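Local structure of TqaA (Penicillium aethiopicum, 5EJD) at residues L20-G25 / F34-H39. The protein is a nonribosomal peptide synthetase, represented here by its third carrier (T3) domain, which bears a 4'-phosphopantetheine arm and probably presents substrates to partner domains. Numbering follows the deposited sequence.
Sequences LDIPIG and FFRGGH
The guanidinium of Arg-36 is held by two polar partners and a methyl where it lies across Ile-22: NH2 forms a salt bridge with Asp-31, NH1 donates to the hydroxyl oxygen of Thr-26, and Ile-22 covers one face. That cover is made by the tip of the isoleucine, whose CD1 lies 3.8 Å from Arg-36 NH1. Because Ile-22 CG1 sits between the backbone N and the carbonyl carbon (chi1 48°), the ethyl branch is directed to the arginine. The arginine in turn bends at chi2 and chi3, which brings its charged end back to the 20-25 segment and its two polar partners in the connecting loop. These two bonds and the isoleucine together should restrict rotation of the planar group.

Nearer the backbone the contact is van der Waals packing against Arg-36 CB and the main chain of Gly-38. Leu-20, just ahead of Asp-21, the first residue to leave helical angles after helix 7-20, divides its two methyls between the turn and the residue just after it: CD1 meets Arg-36 CB at 4.0 Å, the two side chains crossing at about a right angle, while CD2 rests 3.6 Å from Gly-38 CA. Glycine lets the methyl come this close to the backbone. The turn itself is a type I beta turn from Phe-34 to Gly-37, closed by Gly-37 N bonding to Phe-34 O at 2.9 Å; Gly-37 ends it with a positive phi of 110°, where a CB would be jammed against the carbonyl O of Arg-36.

Beyond the paired glycines, His-39 takes the N-cap position of helix 40-52 and touches the phosphopantetheine arm carried by Ser-40. The contact thus packs the chain leaving helix 7-20 against the glycine-rich turn leading to the prosthetic-group serine, an arrangement that belongs to the four-helix carrier-protein fold of peptide synthetases.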
ATOM      1  N   LEU B  20      14.346  11.730  -5.629  1.00 34.60           N
ATOM      2  CA  LEU B  20      13.618  12.982  -5.718  1.00 35.57           C
ATOM      3  C   LEU B  20      13.529  13.494  -7.165  1.00 35.02           C
ATOM      4  O   LEU B  20      12.815  14.442  -7.409  1.00 32.21           O
ATOM      5  CB  LEU B  20      14.275  14.050  -4.825  1.00 35.64           C
ATOM      6  CG  LEU B  20      14.419  13.654  -3.359  1.00 39.27           C
ATOM      7  CD1 LEU B  20      15.257  14.690  -2.630  1.00 40.50           C
ATOM      8  CD2 LEU B  20      13.085  13.492  -2.657  1.00 40.30           C
ATOM      9  N   ASP B  21      14.213  12.860  -8.120  1.00 35.62           N
ATOM     10  CA  ASP B  21      14.185  13.283  -9.538  1.00 39.33           C
ATOM     11  C   ASP B  21      14.635  14.733  -9.689  1.00 38.60           C
ATOM     12  O   ASP B  21      14.012  15.536 -10.365  1.00 38.73           O
ATOM     13  CB  ASP B  21      12.790  13.086 -10.126  1.00 43.17           C
ATOM     14  CG  ASP B  21      12.601  11.696 -10.736  1.00 52.60           C
ATOM     15  OD1 ASP B  21      13.502  11.295 -11.515  1.00 58.97           O
ATOM     16  OD2 ASP B  21      11.583  10.985 -10.419  1.00 60.78           O
ATOM     17  N   ILE B  22      15.713  15.055  -9.000  1.00 39.91           N
ATOM     18  CA  ILE B  22      16.332  16.352  -9.071  1.00 40.87           C
ATOM     19  C   ILE B  22      17.777  16.146  -9.524  1.00 42.94           C
ATOM     20  O   ILE B  22      18.325  15.073  -9.343  1.00 38.79           O
ATOM     21  CB  ILE B  22      16.216  17.167  -7.776  1.00 40.65           C
ATOM     22  CG1 ILE B  22      16.584  16.386  -6.534  1.00 44.80           C
ATOM     23  CG2 ILE B  22      14.780  17.636  -7.588  1.00 46.98           C
ATOM     24  CD1 ILE B  22      17.910  16.728  -5.948  1.00 46.14           C
ATOM     25  N   PRO B  23      18.370  17.166 -10.176  1.00 45.34           N
ATOM     26  CA  PRO B  23      19.701  16.933 -10.767  1.00 42.97           C
ATOM     27  C   PRO B  23      20.794  16.984  -9.711  1.00 40.01           C
ATOM     28  O   PRO B  23      20.735  17.783  -8.759  1.00 34.46           O
ATOM     29  CB  PRO B  23      19.844  18.040 -11.830  1.00 40.64           C
ATOM     30  CG  PRO B  23      18.816  19.052 -11.492  1.00 44.37           C
ATOM     31  CD  PRO B  23      17.761  18.438 -10.615  1.00 42.46           C
ATOM     32  N   ILE B  24      21.744  16.073  -9.872  1.00 40.95           N
ATOM     33  CA  ILE B  24      22.807  15.829  -8.889  1.00 42.94           C
ATOM     34  C   ILE B  24      23.599  17.089  -8.563  1.00 43.92           C
ATOM     35  O   ILE B  24      23.916  17.360  -7.388  1.00 44.16           O
ATOM     36  CB  ILE B  24      23.741  14.683  -9.353  1.00 43.93           C
ATOM     37  CG1 ILE B  24      24.864  14.447  -8.343  1.00 48.72           C
ATOM     38  CG2 ILE B  24      24.363  14.960 -10.718  1.00 40.76           C
ATOM     39  CD1 ILE B  24      24.405  14.014  -6.971  1.00 50.24           C
ATOM     40  N   GLY B  25      23.866  17.894  -9.593  1.00 42.78           N
ATOM     41  CA  GLY B  25      24.565  19.170  -9.407  1.00 38.91           C
ATOM     42  C   GLY B  25      23.940  20.163  -8.433  1.00 39.26           C
ATOM     43  O   GLY B  25      24.625  21.104  -8.023  1.00 44.88           O
ATOM     44  N   PHE B  34      13.504  16.681   3.333  1.00 30.20           N
ATOM     45  CA  PHE B  34      12.096  17.064   3.285  1.00 33.21           C
ATOM     46  C   PHE B  34      11.901  18.430   2.626  1.00 36.83           C
ATOM     47  O   PHE B  34      10.986  18.596   1.818  1.00 34.86           O
ATOM     48  CB  PHE B  34      11.482  17.008   4.691  1.00 31.81           C
ATOM     49  CG  PHE B  34      11.557  15.628   5.298  1.00 31.55           C
ATOM     50  CD1 PHE B  34      10.609  14.674   4.984  1.00 32.85           C
ATOM     51  CD2 PHE B  34      12.591  15.267   6.115  1.00 31.59           C
ATOM     52  CE1 PHE B  34      10.670  13.400   5.519  1.00 33.83           C
ATOM     53  CE2 PHE B  34      12.653  13.981   6.662  1.00 34.72           C
ATOM     54  CZ  PHE B  34      11.690  13.046   6.369  1.00 32.43           C
ATOM     55  N   PHE B  35      12.807  19.370   2.876  1.00 36.29           N
ATOM     56  CA  PHE B  35      12.737  20.632   2.185  1.00 38.25           C
ATOM     57  C   PHE B  35      12.926  20.485   0.668  1.00 37.32           C
ATOM     58  O   PHE B  35      12.354  21.277  -0.072  1.00 37.15           O
ATOM     59  CB  PHE B  35      13.716  21.613   2.777  1.00 43.48           C
ATOM     60  CG  PHE B  35      13.587  23.027   2.235  1.00 50.39           C
ATOM     61  CD1 PHE B  35      12.569  23.875   2.696  1.00 49.56           C
ATOM     62  CD2 PHE B  35      14.522  23.534   1.282  1.00 51.08           C
ATOM     63  CE1 PHE B  35      12.479  25.173   2.213  1.00 52.86           C
ATOM     64  CE2 PHE B  35      14.423  24.842   0.797  1.00 47.06           C
ATOM     65  CZ  PHE B  35      13.407  25.657   1.262  1.00 50.05           C
ATOM     66  N   ARG B  36      13.713  19.508   0.199  1.00 32.28           N
ATOM     67  CA  ARG B  36      13.827  19.286  -1.227  1.00 32.91           C
ATOM     68  C   ARG B  36      12.644  18.491  -1.808  1.00 37.26           C
ATOM     69  O   ARG B  36      12.653  18.172  -2.990  1.00 38.17           O
ATOM     70  CB  ARG B  36      15.142  18.600  -1.591  1.00 33.58           C
ATOM     71  CG  ARG B  36      16.438  19.372  -1.260  1.00 38.25           C
ATOM     72  CD  ARG B  36      16.553  20.729  -1.943  1.00 38.38           C
ATOM     73  NE  ARG B  36      16.510  20.651  -3.398  1.00 38.41           N
ATOM     74  CZ  ARG B  36      17.579  20.528  -4.179  1.00 41.88           C
ATOM     75  NH1 ARG B  36      17.417  20.432  -5.495  1.00 42.61           N
ATOM     76  NH2 ARG B  36      18.797  20.466  -3.658  1.00 37.33           N
ATOM     77  N   GLY B  37      11.645  18.168  -0.988  1.00 38.60           N
ATOM     78  CA  GLY B  37      10.384  17.557  -1.463  1.00 38.45           C
ATOM     79  C   GLY B  37      10.134  16.096  -1.087  1.00 35.95           C
ATOM     80  O   GLY B  37       9.164  15.512  -1.510  1.00 38.86           O
ATOM     81  N   GLY B  38      11.002  15.504  -0.279  1.00 34.29           N
ATOM     82  CA  GLY B  38      10.870  14.120   0.079  1.00 31.64           C
ATOM     83  C   GLY B  38       9.789  13.910   1.112  1.00 30.18           C
ATOM     84  O   GLY B  38       9.528  14.798   1.900  1.00 27.68           O
ATOM     85  N   HIS B  39       9.162  12.729   1.082  1.00 27.16           N
ATOM     86  CA  HIS B  39       8.309  12.280   2.159  1.00 26.45           C
ATOM     87  C   HIS B  39       8.643  10.821   2.557  1.00 24.41           C
ATOM     88  O   HIS B  39       9.673  10.295   2.180  1.00 22.23           O
ATOM     89  CB  HIS B  39       6.827  12.465   1.820  1.00 27.29           C
ATOM     90  CG  HIS B  39       6.418  11.820   0.555  1.00 29.41           C
ATOM     91  ND1 HIS B  39       6.823  10.551   0.197  1.00 29.02           N
ATOM     92  CD2 HIS B  39       5.648  12.277  -0.462  1.00 29.74           C
ATOM     93  CE1 HIS B  39       6.348  10.263  -1.005  1.00 29.19           C
ATOM     94  NE2 HIS B  39       5.617  11.284  -1.414  1.00 30.23           N
TER